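Long-range contact in oxidoreductase (Ralstonia eutropha, PDB 3HJ9), which binds flavin mononucleotide and is probably an FMN-dependent oxidoreductase of the nitroreductase family: residues R19-L31 with V98-V110. Residues are numbered along the deposited sequence; the frame is centred on the assembly and turned at random. Where two conformers were deposited one is given.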
ATOM      1  N   ARG A  19       4.646  21.309  19.921  1.00 22.67           N
ATOM      2  CA  ARG A  19       4.168  22.676  20.037  1.00 20.44           C
ATOM      3  C   ARG A  19       2.820  22.662  20.791  1.00 18.60           C
ATOM      4  O   ARG A  19       2.105  21.612  20.795  1.00 18.64           O
ATOM      5  CB  ARG A  19       3.997  23.326  18.672  1.00 20.75           C
ATOM      6  CG  ARG A  19       5.307  23.615  17.957  1.00 22.07           C
ATOM      7  CD  ARG A  19       5.046  24.265  16.616  1.00 23.43           C
ATOM      8  NE  ARG A  19       4.347  23.330  15.735  1.00 24.76           N
ATOM      9  CZ  ARG A  19       4.903  22.295  15.113  1.00 27.03           C
ATOM     10  NH1 ARG A  19       6.213  22.035  15.218  1.00 28.48           N
ATOM     11  NH2 ARG A  19       4.147  21.500  14.358  1.00 28.33           N
ATOM     12  N   PRO A  20       2.463  23.790  21.416  1.00 17.13           N
ATOM     13  CA  PRO A  20       1.180  23.885  22.087  1.00 17.05           C
ATOM     14  C   PRO A  20       0.017  23.755  21.088  1.00 18.93           C
ATOM     15  O   PRO A  20       0.131  24.204  19.928  1.00 17.76           O
ATOM     16  CB  PRO A  20       1.198  25.280  22.710  1.00 16.86           C
ATOM     17  CG  PRO A  20       2.503  25.853  22.472  1.00 16.24           C
ATOM     18  CD  PRO A  20       3.255  25.037  21.539  1.00 16.11           C
ATOM     19  N   ALA A  21      -1.068  23.111  21.526  1.00 20.08           N
ATOM     20  CA  ALA A  21      -2.247  22.969  20.687  1.00 21.66           C
ATOM     21  C   ALA A  21      -2.825  24.369  20.371  1.00 22.23           C
ATOM     22  O   ALA A  21      -2.765  25.286  21.203  1.00 22.75           O
ATOM     23  CB  ALA A  21      -3.290  22.048  21.349  1.00 22.09           C
ATOM     24  N   VAL A  22      -3.276  24.533  19.134  1.00 23.94           N
ATOM     25  CA  VAL A  22      -3.890  25.763  18.634  1.00 25.12           C
ATOM     26  C   VAL A  22      -5.342  25.397  18.400  1.00 26.01           C
ATOM     27  O   VAL A  22      -5.645  24.548  17.565  1.00 25.97           O
ATOM     28  CB  VAL A  22      -3.289  26.208  17.277  1.00 25.68           C
ATOM     29  CG1 VAL A  22      -3.928  27.518  16.820  1.00 25.82           C
ATOM     30  CG2 VAL A  22      -1.788  26.324  17.372  1.00 26.27           C
ATOM     31  N   GLY A  23      -6.231  26.011  19.152  1.00 27.31           N
ATOM     32  CA  GLY A  23      -7.655  25.780  19.025  1.00 29.27           C
ATOM     33  C   GLY A  23      -8.200  25.150  20.290  1.00 31.36           C
ATOM     34  O   GLY A  23      -7.591  25.229  21.390  1.00 31.53           O
ATOM     35  N   THR A  24      -9.379  24.552  20.127  1.00 32.20           N
ATOM     36  CA  THR A  24     -10.081  23.881  21.212  1.00 32.22           C
ATOM     37  C   THR A  24      -9.706  22.407  20.956  1.00 30.38           C
ATOM     38  O   THR A  24      -9.947  21.893  19.869  1.00 30.51           O
ATOM     39  CB  THR A  24     -11.616  24.206  21.182  1.00 32.81           C
ATOM     40  OG1 THR A  24     -12.244  23.597  20.040  1.00 33.78           O
ATOM     41  CG2 THR A  24     -11.857  25.743  21.137  1.00 32.78           C
ATOM     42  N   SER A  25      -9.079  21.785  21.954  1.00 29.12           N
ATOM     43  CA  SER A  25      -8.584  20.416  21.912  1.00 28.81           C
ATOM     44  C   SER A  25      -9.669  19.470  22.486  1.00 27.59           C
ATOM     45  O   SER A  25      -9.546  18.913  23.587  1.00 27.32           O
ATOM     46  CB  SER A  25      -7.261  20.376  22.669  1.00 29.21           C
ATOM     47  OG  SER A  25      -6.791  19.069  22.772  1.00 31.30           O
ATOM     48  N   GLU A  26     -10.731  19.299  21.700  1.00 26.46           N
ATOM     49  CA  GLU A  26     -11.915  18.518  22.097  1.00 26.16           C
ATOM     50  C   GLU A  26     -11.596  17.033  22.259  1.00 24.00           C
ATOM     51  O   GLU A  26     -10.730  16.497  21.566  1.00 22.92           O
ATOM     52  CB  GLU A  26     -13.061  18.707  21.098  1.00 28.22           C
ATOM     53  CG  GLU A  26     -13.533  20.165  20.899  1.00 30.31           C
ATOM     54  CD  GLU A  26     -14.089  20.846  22.163  1.00 32.91           C
ATOM     55  OE1 GLU A  26     -14.559  20.156  23.108  1.00 35.35           O
ATOM     56  OE2 GLU A  26     -14.079  22.104  22.212  1.00 34.71           O
ATOM     57  N   ARG A  27     -12.274  16.394  23.207  1.00 22.54           N
ATOM     58  CA  ARG A  27     -12.049  14.984  23.540  1.00 22.38           C
ATOM     59  C   ARG A  27     -12.400  14.034  22.378  1.00 20.58           C
ATOM     60  O   ARG A  27     -11.684  13.061  22.134  1.00 18.30           O
ATOM     61  CB  ARG A  27     -12.810  14.613  24.831  1.00 23.98           C
ATOM     62  CG  ARG A  27     -12.455  13.248  25.349  1.00 25.58           C
ATOM     63  CD  ARG A  27     -12.903  13.019  26.780  1.00 26.97           C
ATOM     64  NE  ARG A  27     -12.528  11.660  27.164  1.00 28.54           N
ATOM     65  CZ  ARG A  27     -13.186  10.545  26.805  1.00 30.71           C
ATOM     66  NH1 ARG A  27     -14.304  10.587  26.056  1.00 30.94           N
ATOM     67  NH2 ARG A  27     -12.726   9.356  27.212  1.00 31.69           N
ATOM     68  N   VAL A  28     -13.495  14.346  21.678  1.00 19.07           N
ATOM     69  CA  VAL A  28     -13.958  13.583  20.531  1.00 18.91           C
ATOM     70  C   VAL A  28     -14.368  14.525  19.409  1.00 19.83           C
ATOM     71  O   VAL A  28     -15.045  15.509  19.666  1.00 21.19           O
ATOM     72  CB  VAL A  28     -15.190  12.707  20.883  1.00 18.28           C
ATOM     73  CG1 VAL A  28     -15.697  11.944  19.662  1.00 17.73           C
ATOM     74  CG2 VAL A  28     -14.864  11.755  22.000  1.00 18.47           C
ATOM     75  N   ILE A  29     -13.928  14.243  18.181  1.00 20.71           N
ATOM     76  CA  ILE A  29     -14.402  14.961  16.999  1.00 21.43           C
ATOM     77  C   ILE A  29     -15.235  13.937  16.202  1.00 21.14           C
ATOM     78  O   ILE A  29     -14.702  12.907  15.793  1.00 20.69           O
ATOM     79  CB  ILE A  29     -13.284  15.543  16.126  1.00 22.32           C
ATOM     80  CG1 ILE A  29     -12.423  16.533  16.922  1.00 22.87           C
ATOM     81  CG2 ILE A  29     -13.887  16.266  14.910  1.00 22.46           C
ATOM     82  CD1 ILE A  29     -11.203  17.033  16.170  1.00 22.30           C
ATOM     83  N   THR A  30     -16.545  14.198  16.068  1.00 20.83           N
ATOM     84  CA  THR A  30     -17.435  13.331  15.288  0.50 21.52           C
ATOM     85  C   THR A  30     -17.276  13.748  13.828  1.00 21.57           C
ATOM     86  O   THR A  30     -17.153  14.934  13.513  1.00 23.89           O
ATOM     87  CB  THR A  30     -18.896  13.429  15.740  0.50 21.73           C
ATOM     88  OG1 THR A  30     -19.283  14.804  15.770  0.50 21.83           O
ATOM     89  CG2 THR A  30     -19.066  12.824  17.136  0.50 21.48           C
ATOM     90  N   LEU A  31     -17.245  12.773  12.944  1.00 21.62           N
ATOM     91  CA  LEU A  31     -17.052  12.998  11.520  1.00 20.48           C
ATOM     92  C   LEU A  31     -18.350  12.676  10.775  1.00 20.74           C
ATOM     93  O   LEU A  31     -19.055  11.731  11.150  1.00 19.22           O
ATOM     94  CB  LEU A  31     -15.943  12.081  11.022  1.00 19.20           C
ATOM     95  CG  LEU A  31     -14.567  12.239  11.667  1.00 18.61           C
ATOM     96  CD1 LEU A  31     -13.703  11.064  11.318  1.00 17.97           C
ATOM     97  CD2 LEU A  31     -13.900  13.572  11.223  1.00 18.32           C
ATOM     98  N   VAL A  98      -3.903  11.060  13.778  1.00 18.59           N
ATOM     99  CA  VAL A  98      -3.928  12.300  12.997  1.00 16.81           C
ATOM    100  C   VAL A  98      -3.367  13.440  13.844  1.00 16.16           C
ATOM    101  O   VAL A  98      -3.925  13.729  14.908  1.00 15.63           O
ATOM    102  CB  VAL A  98      -5.393  12.696  12.559  1.00 18.23           C
ATOM    103  CG1 VAL A  98      -5.349  13.743  11.484  1.00 17.86           C
ATOM    104  CG2 VAL A  98      -6.191  11.497  12.078  1.00 20.78           C
ATOM    105  N   ALA A  99      -2.282  14.079  13.385  1.00 14.72           N
ATOM    106  CA  ALA A  99      -1.723  15.255  14.078  1.00 15.34           C
ATOM    107  C   ALA A  99      -2.371  16.471  13.453  1.00 15.74           C
ATOM    108  O   ALA A  99      -2.127  16.754  12.273  1.00 16.03           O
ATOM    109  CB  ALA A  99      -0.200  15.325  13.962  1.00 12.53           C
ATOM    110  N   LEU A 100      -3.256  17.130  14.210  1.00 16.33           N
ATOM    111  CA  LEU A 100      -3.878  18.384  13.807  1.00 16.86           C
ATOM    112  C   LEU A 100      -3.285  19.497  14.676  1.00 16.57           C
ATOM    113  O   LEU A 100      -2.693  19.212  15.740  1.00 16.50           O
ATOM    114  CB  LEU A 100      -5.381  18.342  14.025  1.00 18.27           C
ATOM    115  CG  LEU A 100      -6.159  17.394  13.113  1.00 19.16           C
ATOM    116  CD1 LEU A 100      -7.536  17.106  13.740  1.00 19.92           C
ATOM    117  CD2 LEU A 100      -6.256  17.952  11.662  1.00 17.59           C
ATOM    118  N   PRO A 101      -3.454  20.768  14.260  1.00 15.77           N
ATOM    119  CA  PRO A 101      -2.977  21.865  15.141  1.00 14.02           C
ATOM    120  C   PRO A 101      -3.644  21.867  16.539  1.00 14.86           C
ATOM    121  O   PRO A 101      -3.008  22.250  17.515  1.00 14.76           O
ATOM    122  CB  PRO A 101      -3.336  23.141  14.368  1.00 14.72           C
ATOM    123  CG  PRO A 101      -3.519  22.747  12.948  1.00 14.74           C
ATOM    124  CD  PRO A 101      -3.953  21.270  12.966  1.00 15.17           C
ATOM    125  N   ALA A 102      -4.904  21.441  16.627  1.00 14.99           N
ATOM    126  CA  ALA A 102      -5.617  21.362  17.911  1.00 14.48           C
ATOM    127  C   ALA A 102      -5.298  20.107  18.740  1.00 15.09           C
ATOM    128  O   ALA A 102      -5.726  20.025  19.868  1.00 15.80           O
ATOM    129  CB  ALA A 102      -7.125  21.482  17.689  1.00 13.93           C
ATOM    130  N   GLY A 103      -4.562  19.135  18.194  1.00 15.40           N
ATOM    131  CA  GLY A 103      -4.273  17.917  18.939  1.00 15.60           C
ATOM    132  C   GLY A 103      -3.946  16.700  18.103  1.00 15.36           C
ATOM    133  O   GLY A 103      -4.184  16.704  16.889  1.00 14.82           O
ATOM    134  N   LEU A 104      -3.349  15.697  18.764  1.00 14.89           N
ATOM    135  CA  LEU A 104      -3.075  14.387  18.173  1.00 13.48           C
ATOM    136  C   LEU A 104      -4.293  13.525  18.497  1.00 12.98           C
ATOM    137  O   LEU A 104      -4.629  13.352  19.686  1.00 12.98           O
ATOM    138  CB  LEU A 104      -1.805  13.721  18.739  1.00 13.19           C
ATOM    139  CG  LEU A 104      -1.519  12.276  18.233  1.00 13.54           C
ATOM    140  CD1 LEU A 104      -1.113  12.248  16.750  1.00 11.95           C
ATOM    141  CD2 LEU A 104      -0.494  11.588  19.113  1.00 14.01           C
ATOM    142  N   TYR A 105      -4.901  12.942  17.466  1.00 13.84           N
ATOM    143  CA  TYR A 105      -6.072  12.084  17.604  1.00 14.58           C
ATOM    144  C   TYR A 105      -5.857  10.700  17.050  1.00 16.08           C
ATOM    145  O   TYR A 105      -5.050  10.540  16.155  1.00 18.13           O
ATOM    146  CB  TYR A 105      -7.270  12.706  16.861  1.00 14.84           C
ATOM    147  CG  TYR A 105      -7.794  13.950  17.523  1.00 14.64           C
ATOM    148  CD1 TYR A 105      -7.161  15.180  17.334  1.00 14.01           C
ATOM    149  CD2 TYR A 105      -8.898  13.898  18.371  1.00 14.55           C
ATOM    150  CE1 TYR A 105      -7.632  16.353  17.989  1.00 15.24           C
ATOM    151  CE2 TYR A 105      -9.383  15.057  19.012  1.00 13.87           C
ATOM    152  CZ  TYR A 105      -8.760  16.263  18.822  1.00 13.81           C
ATOM    153  OH  TYR A 105      -9.249  17.363  19.471  1.00 12.40           O
ATOM    154  N   ARG A 106      -6.595   9.722  17.585  1.00 15.69           N
ATOM    155  CA  ARG A 106      -6.636   8.373  17.043  1.00 17.57           C
ATOM    156  C   ARG A 106      -8.000   8.234  16.344  1.00 17.00           C
ATOM    157  O   ARG A 106      -9.053   8.540  16.928  1.00 16.74           O
ATOM    158  CB  ARG A 106      -6.492   7.282  18.104  1.00 18.70           C
ATOM    159  CG  ARG A 106      -6.305   5.879  17.500  1.00 20.63           C
ATOM    160  CD  ARG A 106      -6.081   4.838  18.551  1.00 23.22           C
ATOM    161  NE  ARG A 106      -7.239   4.718  19.429  1.00 25.73           N
ATOM    162  CZ  ARG A 106      -7.262   4.085  20.611  1.00 28.54           C
ATOM    163  NH1 ARG A 106      -6.187   3.457  21.106  1.00 28.90           N
ATOM    164  NH2 ARG A 106      -8.399   4.066  21.313  1.00 29.63           N
ATOM    165  N   TYR A 107      -7.956   7.774  15.095  1.00 16.95           N
ATOM    166  CA  TYR A 107      -9.152   7.498  14.323  1.00 17.64           C
ATOM    167  C   TYR A 107      -9.728   6.154  14.756  1.00 17.26           C
ATOM    168  O   TYR A 107      -9.025   5.159  14.753  1.00 17.59           O
ATOM    169  CB  TYR A 107      -8.841   7.477  12.829  1.00 16.95           C
ATOM    170  CG  TYR A 107     -10.016   7.086  11.989  1.00 18.71           C
ATOM    171  CD1 TYR A 107     -11.144   7.902  11.914  1.00 19.21           C
ATOM    172  CD2 TYR A 107     -10.006   5.906  11.229  1.00 17.72           C
ATOM    173  CE1 TYR A 107     -12.258   7.535  11.112  1.00 19.09           C
ATOM    174  CE2 TYR A 107     -11.103   5.555  10.412  1.00 19.33           C
ATOM    175  CZ  TYR A 107     -12.224   6.369  10.372  1.00 18.79           C
ATOM    176  OH  TYR A 107     -13.299   6.017   9.596  1.00 18.40           O
ATOM    177  N   ASP A 108     -11.007   6.150  15.115  1.00 17.75           N
ATOM    178  CA  ASP A 108     -11.751   4.960  15.498  1.00 18.99           C
ATOM    179  C   ASP A 108     -12.630   4.623  14.272  1.00 18.39           C
ATOM    180  O   ASP A 108     -13.624   5.310  14.034  1.00 17.90           O
ATOM    181  CB  ASP A 108     -12.597   5.263  16.735  1.00 19.41           C
ATOM    182  CG  ASP A 108     -13.471   4.118  17.161  1.00 22.23           C
ATOM    183  OD1 ASP A 108     -13.506   3.035  16.545  1.00 24.28           O
ATOM    184  OD2 ASP A 108     -14.175   4.325  18.153  1.00 26.18           O
ATOM    185  N   PRO A 109     -12.293   3.553  13.523  1.00 18.15           N
ATOM    186  CA  PRO A 109     -13.112   3.205  12.334  1.00 17.87           C
ATOM    187  C   PRO A 109     -14.533   2.750  12.580  1.00 18.20           C
ATOM    188  O   PRO A 109     -15.402   3.127  11.816  1.00 17.96           O
ATOM    189  CB  PRO A 109     -12.331   2.063  11.709  1.00 17.98           C
ATOM    190  CG  PRO A 109     -10.944   2.280  12.152  1.00 17.34           C
ATOM    191  CD  PRO A 109     -11.084   2.709  13.566  1.00 17.60           C
ATOM    192  N   VAL A 110     -14.764   1.974  13.639  1.00 17.21           N
ATOM    193  CA  VAL A 110     -16.084   1.433  13.941  1.00 18.13           C
ATOM    194  C   VAL A 110     -17.113   2.548  14.220  1.00 18.44           C
ATOM    195  O   VAL A 110     -18.262   2.410  13.821  1.00 14.96           O
ATOM    196  CB  VAL A 110     -16.014   0.373  15.097  1.00 18.53           C
ATOM    197  CG1 VAL A 110     -17.418  -0.047  15.570  1.00 17.04           C
ATOM    198  CG2 VAL A 110     -15.151  -0.830  14.652  1.00 18.41           C
TER
HETATM  199  O   HOH W   1     -10.254  19.745  18.265  1.00 30.35           O
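Val22 meets Pro101, and Glu26 meets Tyr105, where segment 19-31 rests on a beta hairpin of the nitroreductase-family fold. The hairpin joins strands 94-100 and 103-108 through a type I turn from Leu100 to Gly103. The loop of 19-31 passes round this turn before it becomes strand 28-30, an outer strand of the same antiparallel sheet. Strand 113-116 lies between 28-30 and 103-108, and the Ile29 and Tyr105 side chains meet across it.

Val22 N gives a nearly straight hydrogen bond to Pro101 O (2.8 Å, 174°), from above the carbonyl plane. Ala102 CB packs against two carbonyl oxygens, 3.4 Å from Val22 O and 3.6 Å from Thr24 O. Ser25 OG adds a weak bond to Ala102 O.

Tyr105 reaches out from the sheet with CG anti to its carbonyl carbon (chi1 -70°). Its hydroxyl donates to Glu26 O at 2.7 Å, in the carbonyl plane and on a lone pair. That oxygen lies at the ring edge. Ile29 crosses the tyrosine at about a right angle and lays CD1 over one ring face, a CH-pi contact 4.0 Å from the centroid. Leu114 and Leu116 of strand 113-116 also touch Tyr105.

Leu31 CD1 meets the edge of the Tyr107 ring at CE1, while Tyr107 OH bonds to His112 ND1. A water donates to Thr24 O and, at 2.9 Å, to Tyr105 OH, so this hydroxyl both donates and accepts.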